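Long-range contacts in branched-chain-amino-acid aminotransferase (Pseudomonas aeruginosa, PDB 6NST), which probably transfers the amino group of leucine, isoleucine or valine to 2-oxoglutarate, with pyridoxal 5'-phosphate as cofactor: residues T24-Y33 with F103-L111; T46-L55 with H299-K307. The protein carries 1 engineered substitution. All coordinates share one frame; numbering follows the deposited sequence.

Interaction 1: residues T24-Y33 with F103-L111; sequences THVLTHTHHY and FYGSEGMGL. Engineered in segment 24-33: His31 (natural residue Leu).
His29 grips 103-111 at both ends of the residue. Its backbone N donates to Gly105 O (3.0 Å). Its ring NE2 donates to Gly110 O (3.1 Å), which lies almost in the ring plane; the bond is nearly straight at 165°. With CG anti to the backbone N (chi1 -166°), the imidazole runs alongside Tyr104 and reaches the far part of the loop. Tyr104 turns its ring edge toward the imidazole face in an offset edge-to-face pair, planes at 83°. One helical turn on, Tyr33 OH donates to Met109 O (2.7 Å), and its CD1 side meets the Leu111 methyl CD1 (3.7 Å). Met109 bends at chi2, which brings its CE back over the face of His32. This CH-pi contact is nearly central, 3.4 Å from CE to the His32 ring centroid. Leu27 CD2 touches the same methyl. At the strand end Thr30 OG1 accepts from Tyr104 N (2.7 Å), and the Thr28 methyl CG2 touches Phe103 CD1.

His32 NE2 donates to Val26 O (2.8 Å) on a lone pair, which sets the ring's rotation under Met109. Thr30 OG1 also bonds Met35 O. Tyr33 OH has a further partner in Arg99 of the second subunit. At this dimer interface the engineered His31 meets Phe103 of that subunit edge-to-face.

The loop after strand 96-104 of the antiparallel sheet is thus fastened to the short helix 29-33, beside the second subunit. It is held largely through its carbonyls, by a backbone N-H, an imidazole N-H and a phenol. The bond to Gly110 O is consistent with a proton on NE2 of His29.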
loop_
_atom_site.group_PDB
_atom_site.type_symbol
_atom_site.label_atom_id
_atom_site.label_comp_id
_atom_site.label_asym_id
_atom_site.label_seq_id
_atom_site.Cartn_x
_atom_site.Cartn_y
_atom_site.Cartn_z
ATOM N N THR A 24 -17.354 -36.345 -10.924
ATOM C CA THR A 24 -16.291 -36.446 -9.938
ATOM C C THR A 24 -16.928 -36.537 -8.562
ATOM O O THR A 24 -18.070 -36.115 -8.358
ATOM C CB THR A 24 -15.329 -35.252 -10.004
ATOM O OG1 THR A 24 -14.312 -35.403 -9.006
ATOM C CG2 THR A 24 -16.079 -33.950 -9.763
ATOM N N HIS A 25 -16.184 -37.104 -7.617
ATOM C CA HIS A 25 -16.707 -37.219 -6.266
ATOM C C HIS A 25 -16.893 -35.833 -5.664
ATOM O O HIS A 25 -16.151 -34.894 -5.966
ATOM C CB HIS A 25 -15.777 -38.058 -5.394
ATOM C CG HIS A 25 -16.390 -38.475 -4.093
ATOM N ND1 HIS A 25 -16.059 -37.886 -2.892
ATOM C CD2 HIS A 25 -17.319 -39.417 -3.809
ATOM C CE1 HIS A 25 -16.755 -38.451 -1.922
ATOM N NE2 HIS A 25 -17.527 -39.383 -2.450
ATOM N N VAL A 26 -17.910 -35.705 -4.812
ATOM C CA VAL A 26 -18.226 -34.405 -4.234
ATOM C C VAL A 26 -17.169 -33.934 -3.247
ATOM O O VAL A 26 -17.147 -32.749 -2.895
ATOM C CB VAL A 26 -19.621 -34.442 -3.574
ATOM C CG1 VAL A 26 -19.526 -34.902 -2.123
ATOM C CG2 VAL A 26 -20.292 -33.085 -3.690
ATOM N N LEU A 27 -16.279 -34.826 -2.804
ATOM C CA LEU A 27 -15.130 -34.448 -1.990
ATOM C C LEU A 27 -13.878 -34.213 -2.826
ATOM O O LEU A 27 -12.758 -34.400 -2.330
ATOM C CB LEU A 27 -14.869 -35.508 -0.921
ATOM C CG LEU A 27 -15.970 -35.638 0.130
ATOM C CD1 LEU A 27 -15.571 -36.641 1.198
ATOM C CD2 LEU A 27 -16.271 -34.282 0.745
ATOM N N THR A 28 -14.042 -33.820 -4.088
ATOM C CA THR A 28 -12.908 -33.465 -4.929
ATOM C C THR A 28 -12.146 -32.291 -4.319
ATOM O O THR A 28 -12.743 -31.328 -3.833
ATOM C CB THR A 28 -13.396 -33.115 -6.336
ATOM O OG1 THR A 28 -14.165 -34.206 -6.859
ATOM C CG2 THR A 28 -12.231 -32.850 -7.259
ATOM N N HIS A 29 -10.812 -32.380 -4.347
ATOM C CA HIS A 29 -9.980 -31.412 -3.636
ATOM C C HIS A 29 -10.098 -30.017 -4.244
ATOM O O HIS A 29 -10.272 -29.028 -3.522
ATOM C CB HIS A 29 -8.525 -31.881 -3.632
ATOM C CG HIS A 29 -7.652 -31.139 -2.668
ATOM N ND1 HIS A 29 -7.057 -29.935 -2.975
ATOM C CD2 HIS A 29 -7.265 -31.438 -1.404
ATOM C CE1 HIS A 29 -6.343 -29.523 -1.944
ATOM N NE2 HIS A 29 -6.452 -30.416 -0.977
ATOM N N THR A 30 -9.995 -29.914 -5.573
ATOM C CA THR A 30 -10.167 -28.617 -6.222
ATOM C C THR A 30 -11.560 -28.050 -5.971
ATOM O O THR A 30 -11.730 -26.827 -5.891
ATOM C CB THR A 30 -9.898 -28.740 -7.725
ATOM O OG1 THR A 30 -8.566 -29.223 -7.934
ATOM C CG2 THR A 30 -10.050 -27.390 -8.424
ATOM N N HIS A 31 -12.559 -28.922 -5.820
ATOM C CA HIS A 31 -13.916 -28.468 -5.536
ATOM C C HIS A 31 -13.996 -27.734 -4.203
ATOM O O HIS A 31 -14.808 -26.814 -4.047
ATOM C CB HIS A 31 -14.871 -29.663 -5.538
ATOM C CG HIS A 31 -16.282 -29.316 -5.894
ATOM N ND1 HIS A 31 -17.340 -30.168 -5.657
ATOM C CD2 HIS A 31 -16.808 -28.218 -6.485
ATOM C CE1 HIS A 31 -18.458 -29.605 -6.079
ATOM N NE2 HIS A 31 -18.162 -28.423 -6.587
ATOM N N HIS A 32 -13.164 -28.123 -3.235
ATOM C CA HIS A 32 -13.218 -27.555 -1.895
ATOM C C HIS A 32 -12.179 -26.472 -1.650
ATOM O O HIS A 32 -12.379 -25.638 -0.761
ATOM C CB HIS A 32 -13.040 -28.657 -0.841
ATOM C CG HIS A 32 -14.201 -29.596 -0.747
ATOM N ND1 HIS A 32 -15.057 -29.613 0.334
ATOM C CD2 HIS A 32 -14.647 -30.552 -1.596
ATOM C CE1 HIS A 32 -15.980 -30.540 0.146
ATOM N NE2 HIS A 32 -15.754 -31.123 -1.018
ATOM N N TYR A 33 -11.081 -26.461 -2.405
ATOM C CA TYR A 33 -10.001 -25.519 -2.156
ATOM C C TYR A 33 -9.597 -24.705 -3.379
ATOM O O TYR A 33 -8.681 -23.881 -3.272
ATOM C CB TYR A 33 -8.774 -26.256 -1.601
ATOM C CG TYR A 33 -9.072 -27.038 -0.342
ATOM C CD1 TYR A 33 -9.193 -26.396 0.884
ATOM C CD2 TYR A 33 -9.240 -28.417 -0.379
ATOM C CE1 TYR A 33 -9.467 -27.103 2.038
ATOM C CE2 TYR A 33 -9.514 -29.135 0.771
ATOM C CZ TYR A 33 -9.627 -28.472 1.977
ATOM O OH TYR A 33 -9.901 -29.178 3.126
ATOM N N PHE A 103 -7.389 -30.520 -12.364
ATOM C CA PHE A 103 -7.835 -30.420 -10.981
ATOM C C PHE A 103 -7.341 -31.610 -10.168
ATOM O O PHE A 103 -7.119 -32.700 -10.702
ATOM C CB PHE A 103 -9.368 -30.313 -10.884
ATOM C CG PHE A 103 -10.109 -31.543 -11.341
ATOM C CD1 PHE A 103 -10.537 -32.494 -10.427
ATOM C CD2 PHE A 103 -10.405 -31.734 -12.683
ATOM C CE1 PHE A 103 -11.231 -33.617 -10.840
ATOM C CE2 PHE A 103 -11.100 -32.855 -13.103
ATOM C CZ PHE A 103 -11.514 -33.798 -12.180
ATOM N N TYR A 104 -7.169 -31.379 -8.867
ATOM C CA TYR A 104 -6.813 -32.444 -7.941
ATOM C C TYR A 104 -8.027 -33.315 -7.644
ATOM O O TYR A 104 -9.155 -32.830 -7.562
ATOM C CB TYR A 104 -6.265 -31.861 -6.636
ATOM C CG TYR A 104 -4.826 -31.402 -6.709
ATOM C CD1 TYR A 104 -3.874 -32.135 -7.406
ATOM C CD2 TYR A 104 -4.421 -30.230 -6.080
ATOM C CE1 TYR A 104 -2.556 -31.715 -7.471
ATOM C CE2 TYR A 104 -3.107 -29.804 -6.141
ATOM C CZ TYR A 104 -2.179 -30.548 -6.838
ATOM O OH TYR A 104 -0.871 -30.126 -6.901
ATOM N N GLY A 105 -7.784 -34.612 -7.469
ATOM C CA GLY A 105 -8.853 -35.570 -7.284
ATOM C C GLY A 105 -9.338 -35.639 -5.850
ATOM O O GLY A 105 -9.051 -34.772 -5.020
ATOM N N SER A 106 -10.086 -36.704 -5.557
ATOM C CA SER A 106 -10.615 -36.920 -4.215
ATOM C C SER A 106 -9.787 -37.927 -3.420
ATOM O O SER A 106 -10.318 -38.931 -2.930
ATOM C CB SER A 106 -12.073 -37.365 -4.302
ATOM O OG SER A 106 -12.205 -38.477 -5.162
ATOM N N GLU A 107 -8.487 -37.663 -3.276
ATOM C CA GLU A 107 -7.608 -38.559 -2.529
ATOM C C GLU A 107 -7.450 -38.126 -1.075
ATOM O O GLU A 107 -7.711 -38.911 -0.157
ATOM C CB GLU A 107 -6.244 -38.654 -3.219
ATOM C CG GLU A 107 -6.213 -39.594 -4.413
ATOM C CD GLU A 107 -7.053 -39.090 -5.566
ATOM O OE1 GLU A 107 -7.152 -37.854 -5.724
ATOM O OE2 GLU A 107 -7.618 -39.920 -6.308
ATOM N N GLY A 108 -7.030 -36.882 -0.851
ATOM C CA GLY A 108 -6.894 -36.327 0.473
ATOM C C GLY A 108 -7.867 -35.182 0.711
ATOM O O GLY A 108 -8.663 -34.803 -0.146
ATOM N N MET A 109 -7.784 -34.631 1.925
ATOM C CA MET A 109 -8.665 -33.537 2.308
ATOM C C MET A 109 -7.963 -32.439 3.099
ATOM O O MET A 109 -8.627 -31.480 3.511
ATOM C CB MET A 109 -9.857 -34.068 3.120
ATOM C CG MET A 109 -11.143 -33.287 2.906
ATOM S SD MET A 109 -11.571 -33.133 1.160
ATOM C CE MET A 109 -13.079 -32.176 1.272
ATOM N N GLY A 110 -6.646 -32.548 3.326
ATOM C CA GLY A 110 -5.903 -31.499 3.992
ATOM C C GLY A 110 -5.267 -30.535 3.005
ATOM O O GLY A 110 -5.206 -30.783 1.802
ATOM N N LEU A 111 -4.792 -29.414 3.537
ATOM C CA LEU A 111 -4.133 -28.402 2.719
ATOM C C LEU A 111 -2.783 -28.907 2.219
ATOM O O LEU A 111 -2.679 -29.455 1.123
ATOM C CB LEU A 111 -3.950 -27.099 3.504
ATOM C CG LEU A 111 -5.160 -26.180 3.695
ATOM C CD1 LEU A 111 -5.849 -25.910 2.364
ATOM C CD2 LEU A 111 -6.142 -26.738 4.717
#

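Interaction 2: residues T46-L55 with H299-K307; sequences TPQGTAIFRL and HAEWRTLVK
Strands 51-53 and 303-305 run antiparallel, with axes 4.2 Å apart at closest and N-to-C directions at 152°. Ile52 and Thr304 form the hydrogen-bonded pair: Ile52 N to Thr304 O is 2.8 Å, and the return bond, Thr304 N to Ile52 O, is nearly straight at 173°. Val306 N to Thr50 O and Arg54 N to Trp302 O extend the pairing at the two ends.

Beyond the strand, Arg54 lies along Trp302. Its guanidinium is stacked on the indole, planes at 16° and centres 4.1 Å apart. NE sits over the NE1-CE2 side, and CD rides over the five-membered ring as a CH-pi contact. The bend at chi3 helps turn the guanidinium flat onto the ring. Arg54 NH1 also bonds Asn223, and His299 lies against the opposite indole face. Phe53 CE1 meets Trp302 CB at 4.1 Å. On the Ile52 face, Ile52 CG1 packs on Val306 CG2 (3.8 Å). There a water links Ile52 O, Leu55 N and Thr304 OG1. On the other face Ala51 CB touches Leu305 CD2, which also reaches Gln48.

Strand 303-305 is the outermost strand of the antiparallel sheet within this chain. Strand 51-53 lies between it and strand 36-46. Helix 77-89 packs on Ile52 and Leu55, while helices 220-231 and 279-292 flank Phe53 and Trp302.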
loop_
_atom_site.group_PDB
_atom_site.type_symbol
_atom_site.label_atom_id
_atom_site.label_comp_id
_atom_site.label_asym_id
_atom_site.label_seq_id
_atom_site.Cartn_x
_atom_site.Cartn_y
_atom_site.Cartn_z
ATOM N N THR A 46 -14.185 -22.350 -40.186
ATOM C CA THR A 46 -13.294 -21.781 -41.183
ATOM C C THR A 46 -13.526 -22.428 -42.544
ATOM O O THR A 46 -14.106 -23.515 -42.632
ATOM C CB THR A 46 -11.828 -21.973 -40.774
ATOM O OG1 THR A 46 -11.429 -23.319 -41.058
ATOM C CG2 THR A 46 -11.649 -21.694 -39.291
ATOM N N PRO A 47 -13.096 -21.778 -43.632
ATOM C CA PRO A 47 -13.240 -22.409 -44.956
ATOM C C PRO A 47 -12.582 -23.774 -45.053
ATOM O O PRO A 47 -13.050 -24.622 -45.824
ATOM C CB PRO A 47 -12.577 -21.392 -45.897
ATOM C CG PRO A 47 -12.733 -20.087 -45.197
ATOM C CD PRO A 47 -12.597 -20.394 -43.735
ATOM N N GLN A 48 -11.515 -24.015 -44.293
ATOM C CA GLN A 48 -10.851 -25.312 -44.274
ATOM C C GLN A 48 -11.503 -26.301 -43.315
ATOM O O GLN A 48 -11.088 -27.464 -43.274
ATOM C CB GLN A 48 -9.375 -25.137 -43.902
ATOM C CG GLN A 48 -8.654 -24.060 -44.695
ATOM C CD GLN A 48 -8.679 -24.317 -46.187
ATOM O OE1 GLN A 48 -9.521 -23.781 -46.907
ATOM N NE2 GLN A 48 -7.751 -25.141 -46.661
ATOM N N GLY A 49 -12.500 -25.876 -42.551
ATOM C CA GLY A 49 -13.156 -26.715 -41.570
ATOM C C GLY A 49 -13.113 -26.093 -40.188
ATOM O O GLY A 49 -12.536 -25.030 -39.967
ATOM N N THR A 50 -13.756 -26.784 -39.248
ATOM C CA THR A 50 -13.732 -26.347 -37.858
ATOM C C THR A 50 -12.298 -26.353 -37.346
ATOM O O THR A 50 -11.621 -27.385 -37.383
ATOM C CB THR A 50 -14.615 -27.254 -37.000
ATOM O OG1 THR A 50 -15.964 -27.207 -37.481
ATOM C CG2 THR A 50 -14.587 -26.806 -35.545
ATOM N N ALA A 51 -11.830 -25.194 -36.885
ATOM C CA ALA A 51 -10.441 -25.031 -36.481
ATOM C C ALA A 51 -10.360 -24.356 -35.121
ATOM O O ALA A 51 -11.105 -23.412 -34.837
ATOM C CB ALA A 51 -9.651 -24.218 -37.516
ATOM N N ILE A 52 -9.443 -24.845 -34.291
ATOM C CA ILE A 52 -9.183 -24.252 -32.985
ATOM C C ILE A 52 -8.205 -23.098 -33.155
ATOM O O ILE A 52 -7.168 -23.240 -33.813
ATOM C CB ILE A 52 -8.633 -25.306 -32.010
ATOM C CG1 ILE A 52 -9.673 -26.401 -31.760
ATOM C CG2 ILE A 52 -8.212 -24.658 -30.706
ATOM C CD1 ILE A 52 -9.167 -27.531 -30.891
ATOM N N PHE A 53 -8.529 -21.953 -32.562
ATOM C CA PHE A 53 -7.705 -20.759 -32.691
ATOM C C PHE A 53 -6.614 -20.772 -31.628
ATOM O O PHE A 53 -6.909 -20.764 -30.426
ATOM C CB PHE A 53 -8.551 -19.494 -32.574
ATOM C CG PHE A 53 -7.761 -18.231 -32.739
ATOM C CD1 PHE A 53 -7.216 -17.897 -33.967
ATOM C CD2 PHE A 53 -7.557 -17.381 -31.667
ATOM C CE1 PHE A 53 -6.484 -16.737 -34.124
ATOM C CE2 PHE A 53 -6.827 -16.217 -31.818
ATOM C CZ PHE A 53 -6.289 -15.896 -33.047
ATOM N N ARG A 54 -5.360 -20.782 -32.076
ATOM C CA ARG A 54 -4.182 -20.780 -31.212
ATOM C C ARG A 54 -4.274 -21.882 -30.156
ATOM O O ARG A 54 -4.259 -21.638 -28.948
ATOM C CB ARG A 54 -3.976 -19.407 -30.571
ATOM C CG ARG A 54 -3.891 -18.281 -31.584
ATOM C CD ARG A 54 -3.191 -17.066 -31.011
ATOM N NE ARG A 54 -1.773 -17.316 -30.778
ATOM C CZ ARG A 54 -0.904 -16.392 -30.381
ATOM N NH1 ARG A 54 -1.305 -15.146 -30.171
ATOM N NH2 ARG A 54 0.369 -16.712 -30.196
ATOM N N LEU A 55 -4.382 -23.116 -30.651
ATOM C CA LEU A 55 -4.416 -24.270 -29.761
ATOM C C LEU A 55 -3.140 -24.364 -28.932
ATOM O O LEU A 55 -3.189 -24.660 -27.732
ATOM C CB LEU A 55 -4.624 -25.545 -30.575
ATOM C CG LEU A 55 -4.569 -26.854 -29.791
ATOM C CD1 LEU A 55 -5.607 -26.853 -28.681
ATOM C CD2 LEU A 55 -4.761 -28.049 -30.713
ATOM N N HIS A 299 -1.442 -16.360 -40.871
ATOM C CA HIS A 299 -1.275 -17.034 -39.582
ATOM C C HIS A 299 -1.963 -18.403 -39.581
ATOM O O HIS A 299 -2.863 -18.680 -38.782
ATOM C CB HIS A 299 -1.790 -16.159 -38.432
ATOM C CG HIS A 299 -1.063 -14.859 -38.282
ATOM N ND1 HIS A 299 0.128 -14.746 -37.598
ATOM C CD2 HIS A 299 -1.368 -13.612 -38.716
ATOM C CE1 HIS A 299 0.531 -13.488 -37.624
ATOM N NE2 HIS A 299 -0.359 -12.779 -38.295
ATOM N N ALA A 300 -1.514 -19.266 -40.498
ATOM C CA ALA A 300 -2.110 -20.593 -40.622
ATOM C C ALA A 300 -1.830 -21.458 -39.400
ATOM O O ALA A 300 -2.640 -22.328 -39.059
ATOM C CB ALA A 300 -1.603 -21.286 -41.886
ATOM N N GLU A 301 -0.696 -21.238 -38.730
ATOM C CA GLU A 301 -0.371 -21.996 -37.528
ATOM C C GLU A 301 -1.286 -21.664 -36.358
ATOM O O GLU A 301 -1.285 -22.402 -35.366
ATOM C CB GLU A 301 1.088 -21.756 -37.130
ATOM C CG GLU A 301 1.396 -20.339 -36.653
ATOM C CD GLU A 301 1.497 -19.334 -37.788
ATOM O OE1 GLU A 301 1.435 -19.749 -38.966
ATOM O OE2 GLU A 301 1.639 -18.125 -37.501
ATOM N N TRP A 302 -2.061 -20.586 -36.443
ATOM C CA TRP A 302 -2.990 -20.214 -35.387
ATOM C C TRP A 302 -4.368 -20.843 -35.559
ATOM O O TRP A 302 -5.232 -20.649 -34.699
ATOM C CB TRP A 302 -3.120 -18.686 -35.315
ATOM C CG TRP A 302 -1.902 -18.009 -34.749
ATOM C CD1 TRP A 302 -0.772 -18.615 -34.276
ATOM C CD2 TRP A 302 -1.696 -16.600 -34.592
ATOM N NE1 TRP A 302 0.123 -17.672 -33.836
ATOM C CE2 TRP A 302 -0.419 -16.426 -34.019
ATOM C CE3 TRP A 302 -2.466 -15.468 -34.881
ATOM C CZ2 TRP A 302 0.105 -15.166 -33.730
ATOM C CZ3 TRP A 302 -1.943 -14.219 -34.593
ATOM C CH2 TRP A 302 -0.670 -14.078 -34.024
ATOM N N ARG A 303 -4.593 -21.591 -36.637
ATOM C CA ARG A 303 -5.859 -22.280 -36.879
ATOM C C ARG A 303 -5.558 -23.763 -37.071
ATOM O O ARG A 303 -5.063 -24.174 -38.125
ATOM C CB ARG A 303 -6.582 -21.695 -38.088
ATOM C CG ARG A 303 -7.044 -20.261 -37.899
ATOM C CD ARG A 303 -7.705 -19.731 -39.159
ATOM N NE ARG A 303 -6.774 -19.703 -40.283
ATOM C CZ ARG A 303 -5.964 -18.685 -40.554
ATOM N NH1 ARG A 303 -5.973 -17.608 -39.783
ATOM N NH2 ARG A 303 -5.146 -18.746 -41.598
ATOM N N THR A 304 -5.860 -24.564 -36.053
ATOM C CA THR A 304 -5.597 -25.999 -36.073
ATOM C C THR A 304 -6.898 -26.724 -36.399
ATOM O O THR A 304 -7.837 -26.716 -35.596
ATOM C CB THR A 304 -5.021 -26.465 -34.737
ATOM O OG1 THR A 304 -3.787 -25.780 -34.488
ATOM C CG2 THR A 304 -4.765 -27.965 -34.758
ATOM N N LEU A 305 -6.949 -27.344 -37.578
ATOM C CA LEU A 305 -8.136 -28.078 -37.995
ATOM C C LEU A 305 -8.472 -29.176 -36.993
ATOM O O LEU A 305 -7.584 -29.803 -36.408
ATOM C CB LEU A 305 -7.926 -28.682 -39.386
ATOM C CG LEU A 305 -7.804 -27.686 -40.538
ATOM C CD1 LEU A 305 -7.605 -28.411 -41.862
ATOM C CD2 LEU A 305 -9.031 -26.793 -40.590
ATOM N N VAL A 306 -9.766 -29.399 -36.799
ATOM C CA VAL A 306 -10.238 -30.368 -35.815
ATOM C C VAL A 306 -10.388 -31.757 -36.425
ATOM O O VAL A 306 -10.036 -32.758 -35.797
ATOM C CB VAL A 306 -11.557 -29.866 -35.196
ATOM C CG1 VAL A 306 -12.171 -30.923 -34.317
ATOM C CG2 VAL A 306 -11.312 -28.595 -34.396
ATOM N N LYS A 307 -10.901 -31.841 -37.650
ATOM C CA LYS A 307 -11.043 -33.123 -38.333
ATOM C C LYS A 307 -9.806 -33.425 -39.172
ATOM O O LYS A 307 -8.698 -33.536 -38.645
ATOM C CB LYS A 307 -12.290 -33.130 -39.205
HETATM O O HOH W 1 -4.267 -23.299 -33.346
#

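Both contacts reach the same antiparallel sheet, but their nearest atoms are about 17 Å apart and do not touch. Interaction 1 is the more buried and lies beside the second subunit, where His25 bonds Trp19 of the second subunit. Interaction 2 is only partly buried, and no other protein chain of the assembly touches it. Their bonding also differs. In 24-33 with 103-111, side chains of a short helix hold loop carbonyls, and aromatic groups are packed against each other. In 46-55 with 299-307, four main-chain hydrogen bonds join the C-terminal strand to strand 51-53, with a cation-pi stack at one end.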